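Long-range contacts in carbamate kinase (Aeropyrum pernix, PDB 2E9Y), which probably catalyses the reversible transfer of a phosphate group between ATP and carbamate: residues R5-L11 against A229-L235; D215-S221 against P277-A281; S221-T225 against S284-T289. All coordinates share one frame; numbering follows the deposited sequence.

How the contacts relate
The three contacts lie close together in one part of the amino acid kinase fold, their centres about 9 to 12 Å apart. Contact 1 pairs strand 6-10 with strand 231-236 in the large mixed sheet; contacts 2 and 3 follow, turn after turn, the seam between helices 216-226 and 275-289, and share Ser221. Along the chain the order is 5-11, 215-221, 221-225, 229-235, 277-281, 284-289, so the segments of different contacts alternate. Helix 216-226 leads directly into strand 231-236, and it packs on Val8, Ala10, Leu232 and Ile234. Sheet and helix pair thus form successive layers, holding the N-terminal strand against elements more than 200 residues later.

Contact 1 (R5-L11 against A229-L235); sequences RLAVIAL and ADLLVIL
Leu6 N points almost straight at Asp230 OD2, 2.7 Å away with an N-H...O angle of 170°, and uses that oxygen's anti lone pair. The exchange is mutual: Asp230 N donates back to Leu6 O at 2.8 Å, so one residue grips Leu6 at both its N-H and its carbonyl. Arg5 folds obliquely across the same carboxylate, its CB 3.2 Å from Asp230 OD2; the guanidinium runs on past, and with Arg5 NH1 5.1 Å from Asp230 OD1 the opposite charges may still attract weakly, though they make no salt bridge. Without this carboxylate, as with an alanine here, Leu6 N would probably lose its acceptor and the start of the strand be freer to fray.

From here the chains run as parallel beta strands, bonded in turn through Leu231 O, Val8, Val233 and Ala10 to Leu235 N. On one face Ile9 and Val233 lie side by side and point the same way. CG2 of Ile9, anti to the backbone N because chi1 is -58°, reaches obliquely across to Leu235 CD1 at 3.6 Å, the closest apolar approach here. Leu11 CD2 meets the same methyl at 4.0 Å. On the other face Val8 CG1 slants past Leu232 CD1 at 4.2 Å, while its CG2 turns to Ala229 CB.

The pair belongs to the central sheet of the amino acid kinase fold, where strand 48-52 bonds to the far edge of strand 6-10. Helix 216-226 covers Val8, Ala10, Leu232 and Ile234, and helix 301-305 lies against Ala7, Val233 and Leu235 on the other face.

Contact 2 (D215-S221 against P277-A281); sequences DKDLASS and PKVEA
Asp217 and Lys278 join the two helices by a salt bridge, Lys278 NZ lying 2.8 Å from Asp217 OD2 on the syn side of the carboxylate and 22° out of its plane. The lysine runs extended from its own helix and bends only at the end, chi4 51°, which folds the ammonium group back onto the oxygen; its CG packs against the same OD2 at 3.1 Å. One turn further on, Ser221 OG donates to the backbone of the other helix, 2.7 Å from Ala281 O, approaching that carbonyl tilted out of its plane. Between these two polar links sits Ala281, whose CB lies 3.4 Å from Asp217 O and also touches Ser221 CB. Leu218 reaches over with CD2, which rests 3.6 Å from Pro277 O and close to Ala281 CB.

The helices run nearly parallel, 10° apart, the axes of these short segments 8.2 Å from each other at closest approach, as one layer of the alpha/beta/alpha amino acid kinase fold; the small Ala281 and Ser221 probably allow this closeness. In this family lysines and an aspartate commonly gather near the site of phosphoryl transfer, and the network here is consistent with such a place.

In the next shell, Lys216 NZ, in one of two modelled conformers, lies 2.7 Å from Asp217 OD1 on the syn side, so that each carboxylate oxygen can have its own lysine; the same ammonium also bonds to Leu11 O. Asp215 is the N-cap of helix 216-226: its OD1 accepts from Leu218 N at 2.9 Å and more weakly from Asp217 N, while OD2 presses on Pro277 CB. Within the helix Ser220 OG donates to Lys216 O and also bonds to Thr52 OG1, and Ile234 of the sheet backs both Asp217 and Lys278.

Contact 3 (S221-T225 against S284-T289); sequences SLLAT and SFVERT
One water bridges the two helices: it donates to Ser221 OG at 3.0 Å and is hydrogen-bonded to Thr225 OG1 at 2.7 Å. Ser284 OG makes a longer third contact with it, though that serine is modelled in two conformers. Since the Ser221 hydroxyl gives its own proton to Ala281 O, it both donates and accepts.

Beside this polar cluster lies the Phe285 ring. With CG anti to the backbone N, chi1 -178°, the side chain swings across to helix 216-226, where Ala224 CB meets CE1 obliquely at 3.4 Å. Ser221 O and Thr225 N come to the ring's edge, and Thr225 OG1 lies near CD1. One ring face carries Thr289 OG1, poised 3.5 Å above the plane over its centre. That hydroxyl donates back to Phe285 O, 2.7 Å away and 43° above the carbonyl plane, while Thr289 N reaches the same oxygen from the opposite face; Lys291 N bonds to the hydroxyl as well. With OG1 thus tied, Thr289 CG2 is left facing Thr225 OG1 at 3.4 Å.

The helices run nearly side by side here, their segment axes 9.3 Å apart and crossing at -22°, in the layer that covers the central sheet of the fold, and Phe285 rests on Leu232 of strand 231-236. Thr225 CG2 sits 3.6 Å above the plane of the Arg288 guanidinium, over one face and offset toward the rim, in one of the two conformers modelled for Arg288.

Thr225 thus has two characters, its hydroxyl held by water and its methyl lying, in that conformer, over the guanidinium. Apart from the water bridge, the segments meet through van der Waals contacts of methyls, ring and guanidinium, without a direct hydrogen bond.

Contact 1 (R5-L11 against A229-L235)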
# COMPACT_ATOMS: atom_id res chain seq x y z
N ARG A 5 17.48 1.14 21.92
CA ARG A 5 18.21 1.58 20.74
C ARG A 5 17.42 1.26 19.48
O ARG A 5 16.49 0.46 19.52
CB ARG A 5 19.59 0.92 20.68
CG ARG A 5 20.51 1.33 21.83
CD ARG A 5 21.96 1.05 21.50
NE ARG A 5 22.22 -0.38 21.31
CZ ARG A 5 23.33 -0.86 20.74
NH1 ARG A 5 24.27 -0.03 20.32
NH2 ARG A 5 23.49 -2.17 20.61
N LEU A 6 17.79 1.89 18.37
CA LEU A 6 17.10 1.68 17.10
C LEU A 6 17.92 0.89 16.10
O LEU A 6 19.11 1.15 15.90
CB LEU A 6 16.72 3.03 16.49
CG LEU A 6 16.09 2.98 15.09
CD1 LEU A 6 14.78 2.22 15.14
CD2 LEU A 6 15.86 4.40 14.59
N ALA A 7 17.28 -0.07 15.45
CA ALA A 7 17.96 -0.88 14.45
C ALA A 7 17.10 -1.00 13.20
O ALA A 7 15.89 -1.20 13.28
CB ALA A 7 18.24 -2.26 15.01
N VAL A 8 17.73 -0.85 12.04
CA VAL A 8 17.02 -1.02 10.78
C VAL A 8 17.34 -2.47 10.42
O VAL A 8 18.50 -2.85 10.32
CB VAL A 8 17.55 -0.06 9.68
CG1 VAL A 8 17.01 -0.49 8.31
CG2 VAL A 8 17.11 1.36 9.98
N ILE A 9 16.29 -3.28 10.29
CA ILE A 9 16.46 -4.70 9.98
C ILE A 9 15.95 -4.99 8.58
O ILE A 9 14.75 -4.89 8.32
CB ILE A 9 15.69 -5.57 11.00
CG1 ILE A 9 16.19 -5.25 12.42
CG2 ILE A 9 15.87 -7.05 10.68
CD1 ILE A 9 15.35 -5.85 13.53
N ALA A 10 16.86 -5.36 7.69
CA ALA A 10 16.53 -5.66 6.31
C ALA A 10 16.27 -7.15 6.10
O ALA A 10 17.20 -7.96 6.12
CB ALA A 10 17.65 -5.18 5.39
N LEU A 11 15.00 -7.50 5.90
CA LEU A 11 14.61 -8.89 5.68
C LEU A 11 14.83 -9.30 4.23
O LEU A 11 14.85 -8.45 3.33
CB LEU A 11 13.13 -9.08 6.03
CG LEU A 11 12.72 -8.78 7.47
CD1 LEU A 11 11.22 -8.99 7.66
CD2 LEU A 11 13.51 -9.68 8.42
N ALA A 229 20.33 5.56 13.04
CA ALA A 229 20.10 4.28 13.70
C ALA A 229 21.35 3.84 14.42
O ALA A 229 22.47 4.19 14.04
CB ALA A 229 19.68 3.22 12.67
N ASP A 230 21.17 3.04 15.47
CA ASP A 230 22.29 2.55 16.25
C ASP A 230 22.91 1.32 15.58
O ASP A 230 24.07 0.98 15.84
CB ASP A 230 21.82 2.18 17.66
CG ASP A 230 21.28 3.37 18.43
OD1 ASP A 230 22.08 4.26 18.78
OD2 ASP A 230 20.05 3.42 18.67
N LEU A 231 22.15 0.67 14.71
CA LEU A 231 22.65 -0.53 14.05
C LEU A 231 21.91 -0.86 12.76
O LEU A 231 20.71 -0.62 12.66
CB LEU A 231 22.53 -1.72 15.00
CG LEU A 231 22.92 -3.12 14.50
CD1 LEU A 231 24.41 -3.18 14.20
CD2 LEU A 231 22.56 -4.16 15.55
N LEU A 232 22.65 -1.38 11.79
CA LEU A 232 22.07 -1.81 10.52
C LEU A 232 22.22 -3.33 10.56
O LEU A 232 23.32 -3.85 10.76
CB LEU A 232 22.83 -1.25 9.31
CG LEU A 232 22.47 -1.89 7.96
CD1 LEU A 232 20.99 -1.64 7.63
CD2 LEU A 232 23.35 -1.34 6.86
N VAL A 233 21.11 -4.02 10.37
CA VAL A 233 21.11 -5.48 10.39
C VAL A 233 20.57 -6.01 9.07
O VAL A 233 19.51 -5.58 8.61
CB VAL A 233 20.21 -6.02 11.52
CG1 VAL A 233 20.22 -7.55 11.51
CG2 VAL A 233 20.67 -5.48 12.86
N ILE A 234 21.31 -6.92 8.45
CA ILE A 234 20.85 -7.53 7.20
C ILE A 234 20.65 -9.01 7.47
O ILE A 234 21.61 -9.73 7.75
CB ILE A 234 21.87 -7.35 6.06
CG1 ILE A 234 22.06 -5.86 5.77
CG2 ILE A 234 21.35 -8.05 4.81
CD1 ILE A 234 23.08 -5.58 4.69
N LEU A 235 19.41 -9.47 7.41
CA LEU A 235 19.10 -10.87 7.67
C LEU A 235 18.87 -11.62 6.37
O LEU A 235 17.94 -11.30 5.62
CB LEU A 235 17.87 -10.98 8.57
CG LEU A 235 18.00 -10.37 9.97
CD1 LEU A 235 16.70 -10.56 10.74
CD2 LEU A 235 19.16 -11.04 10.73

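Contact 2 (D215-S221 against P277-A281)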
# COMPACT_ATOMS: atom_id res chain seq x y z
N ASP A 215 17.92 -1.38 -4.95
CA ASP A 215 18.38 -2.48 -4.11
C ASP A 215 17.90 -2.24 -2.68
O ASP A 215 18.18 -1.18 -2.09
CB ASP A 215 19.90 -2.57 -4.14
CG ASP A 215 20.43 -3.77 -3.38
OD1 ASP A 215 20.55 -3.68 -2.14
OD2 ASP A 215 20.71 -4.80 -4.03
N LYS A 216 17.20 -3.21 -2.10
CA LYS A 216 16.66 -3.05 -0.76
C LYS A 216 17.73 -2.93 0.33
O LYS A 216 17.51 -2.30 1.36
CB LYS A 216 15.71 -4.20 -0.42
CG LYS A 216 16.36 -5.58 -0.37
CD LYS A 216 16.82 -5.92 1.03
CE LYS A 216 17.18 -7.39 1.15
NZ LYS A 216 17.57 -7.75 2.53
N ASP A 217 18.89 -3.53 0.10
CA ASP A 217 19.95 -3.45 1.10
C ASP A 217 20.64 -2.09 1.06
O ASP A 217 20.88 -1.48 2.10
CB ASP A 217 20.95 -4.59 0.89
CG ASP A 217 20.32 -5.95 1.17
OD1 ASP A 217 19.72 -6.09 2.25
OD2 ASP A 217 20.43 -6.85 0.31
N LEU A 218 20.95 -1.61 -0.14
CA LEU A 218 21.58 -0.30 -0.28
C LEU A 218 20.64 0.76 0.29
O LEU A 218 21.06 1.68 0.99
CB LEU A 218 21.88 0.01 -1.75
CG LEU A 218 22.86 -0.95 -2.44
CD1 LEU A 218 23.17 -0.44 -3.84
CD2 LEU A 218 24.14 -1.05 -1.60
N ALA A 219 19.35 0.63 -0.03
CA ALA A 219 18.35 1.57 0.46
C ALA A 219 18.21 1.52 1.98
O ALA A 219 18.11 2.56 2.62
CB ALA A 219 16.99 1.30 -0.20
N SER A 220 18.21 0.32 2.54
CA SER A 220 18.09 0.14 3.99
C SER A 220 19.28 0.76 4.71
O SER A 220 19.14 1.32 5.79
CB SER A 220 17.99 -1.34 4.35
OG SER A 220 16.78 -1.91 3.86
N SER A 221 20.45 0.64 4.10
CA SER A 221 21.66 1.20 4.68
C SER A 221 21.51 2.72 4.74
O SER A 221 21.78 3.36 5.76
CB SER A 221 22.89 0.83 3.84
OG SER A 221 24.08 1.30 4.44
N PRO A 277 25.78 -6.68 -2.79
CA PRO A 277 25.05 -5.49 -2.34
C PRO A 277 24.96 -5.38 -0.82
O PRO A 277 24.97 -4.28 -0.27
CB PRO A 277 23.68 -5.66 -2.99
CG PRO A 277 24.02 -6.36 -4.27
CD PRO A 277 25.00 -7.41 -3.80
N LYS A 278 24.86 -6.52 -0.15
CA LYS A 278 24.76 -6.54 1.30
C LYS A 278 26.07 -6.08 1.94
O LYS A 278 26.06 -5.32 2.92
CB LYS A 278 24.39 -7.95 1.78
CG LYS A 278 22.96 -8.36 1.39
CD LYS A 278 22.68 -9.82 1.72
CE LYS A 278 21.20 -10.13 1.52
NZ LYS A 278 20.70 -9.68 0.19
N VAL A 279 27.19 -6.52 1.38
CA VAL A 279 28.49 -6.11 1.90
C VAL A 279 28.67 -4.62 1.63
O VAL A 279 29.14 -3.88 2.49
CB VAL A 279 29.64 -6.91 1.24
CG1 VAL A 279 30.99 -6.24 1.52
CG2 VAL A 279 29.65 -8.33 1.79
N GLU A 280 28.28 -4.18 0.44
CA GLU A 280 28.40 -2.77 0.07
C GLU A 280 27.58 -1.92 1.04
O GLU A 280 28.04 -0.88 1.51
CB GLU A 280 27.90 -2.54 -1.36
CG GLU A 280 28.23 -1.15 -1.89
CD GLU A 280 27.52 -0.83 -3.20
OE1 GLU A 280 27.48 -1.72 -4.08
OE2 GLU A 280 27.03 0.30 -3.36
N ALA A 281 26.36 -2.37 1.32
CA ALA A 281 25.45 -1.67 2.22
C ALA A 281 26.04 -1.57 3.63
O ALA A 281 26.02 -0.50 4.24
CB ALA A 281 24.11 -2.41 2.28

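Contact 3 (S221-T225 against S284-T289)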
# COMPACT_ATOMS: atom_id res chain seq x y z
N SER A 221 20.45 0.64 4.10
CA SER A 221 21.66 1.20 4.68
C SER A 221 21.51 2.72 4.74
O SER A 221 21.78 3.36 5.76
CB SER A 221 22.89 0.83 3.84
OG SER A 221 24.08 1.30 4.44
N LEU A 222 21.08 3.30 3.62
CA LEU A 222 20.88 4.74 3.56
C LEU A 222 19.85 5.19 4.59
O LEU A 222 20.03 6.22 5.24
CB LEU A 222 20.43 5.15 2.15
CG LEU A 222 20.12 6.64 1.94
CD1 LEU A 222 21.34 7.49 2.26
CD2 LEU A 222 19.67 6.85 0.50
N LEU A 223 18.78 4.41 4.75
CA LEU A 223 17.74 4.75 5.72
C LEU A 223 18.32 4.75 7.14
O LEU A 223 18.03 5.66 7.92
CB LEU A 223 16.58 3.75 5.66
CG LEU A 223 15.45 4.00 6.67
CD1 LEU A 223 14.84 5.38 6.43
CD2 LEU A 223 14.37 2.92 6.53
N ALA A 224 19.11 3.74 7.45
CA ALA A 224 19.72 3.62 8.78
C ALA A 224 20.57 4.85 9.07
O ALA A 224 20.54 5.40 10.17
CB ALA A 224 20.57 2.35 8.85
N THR A 225 21.32 5.28 8.06
CA THR A 225 22.17 6.45 8.20
C THR A 225 21.34 7.72 8.40
O THR A 225 21.67 8.55 9.25
CB THR A 225 23.07 6.62 6.95
OG1 THR A 225 24.02 5.55 6.91
CG2 THR A 225 23.82 7.95 7.00
N SER A 284 28.97 0.89 3.67
CA SER A 284 28.49 2.27 3.58
C SER A 284 27.99 2.79 4.92
O SER A 284 28.26 3.93 5.29
CB SER A 284 27.37 2.36 2.53
OG SER A 284 26.88 3.68 2.43
N PHE A 285 27.28 1.94 5.65
CA PHE A 285 26.75 2.33 6.95
C PHE A 285 27.89 2.67 7.90
O PHE A 285 27.87 3.70 8.57
CB PHE A 285 25.90 1.21 7.54
CG PHE A 285 25.28 1.56 8.87
CD1 PHE A 285 24.24 2.50 8.94
CD2 PHE A 285 25.74 0.98 10.04
CE1 PHE A 285 23.68 2.85 10.16
CE2 PHE A 285 25.18 1.33 11.27
CZ PHE A 285 24.15 2.26 11.33
N VAL A 286 28.88 1.79 7.96
CA VAL A 286 30.02 2.02 8.84
C VAL A 286 30.76 3.31 8.47
O VAL A 286 31.10 4.11 9.34
CB VAL A 286 31.02 0.83 8.79
CG1 VAL A 286 32.24 1.14 9.64
CG2 VAL A 286 30.34 -0.43 9.30
N GLU A 287 31.00 3.52 7.18
CA GLU A 287 31.71 4.71 6.72
C GLU A 287 30.96 6.01 6.98
O GLU A 287 31.56 7.02 7.37
CB GLU A 287 32.03 4.61 5.23
CG GLU A 287 32.85 3.39 4.85
CD GLU A 287 33.18 3.36 3.37
OE1 GLU A 287 32.28 3.68 2.56
OE2 GLU A 287 34.32 3.00 3.02
N ARG A 288 29.64 5.99 6.78
CA ARG A 288 28.84 7.19 6.97
C ARG A 288 28.41 7.49 8.40
O ARG A 288 28.16 8.64 8.74
CB ARG A 288 27.58 7.13 6.10
CG ARG A 288 27.88 7.08 4.61
CD ARG A 288 26.63 7.31 3.79
NE ARG A 288 26.04 8.62 4.05
CZ ARG A 288 24.99 9.12 3.40
NH1 ARG A 288 24.41 8.41 2.44
NH2 ARG A 288 24.53 10.32 3.70
N THR A 289 28.34 6.46 9.25
CA THR A 289 27.91 6.66 10.63
C THR A 289 28.97 6.34 11.67
O THR A 289 28.94 6.89 12.77
CB THR A 289 26.68 5.81 10.97
OG1 THR A 289 27.07 4.43 11.09
CG2 THR A 289 25.61 5.94 9.88
O HOH W 1 24.63 4.21 4.64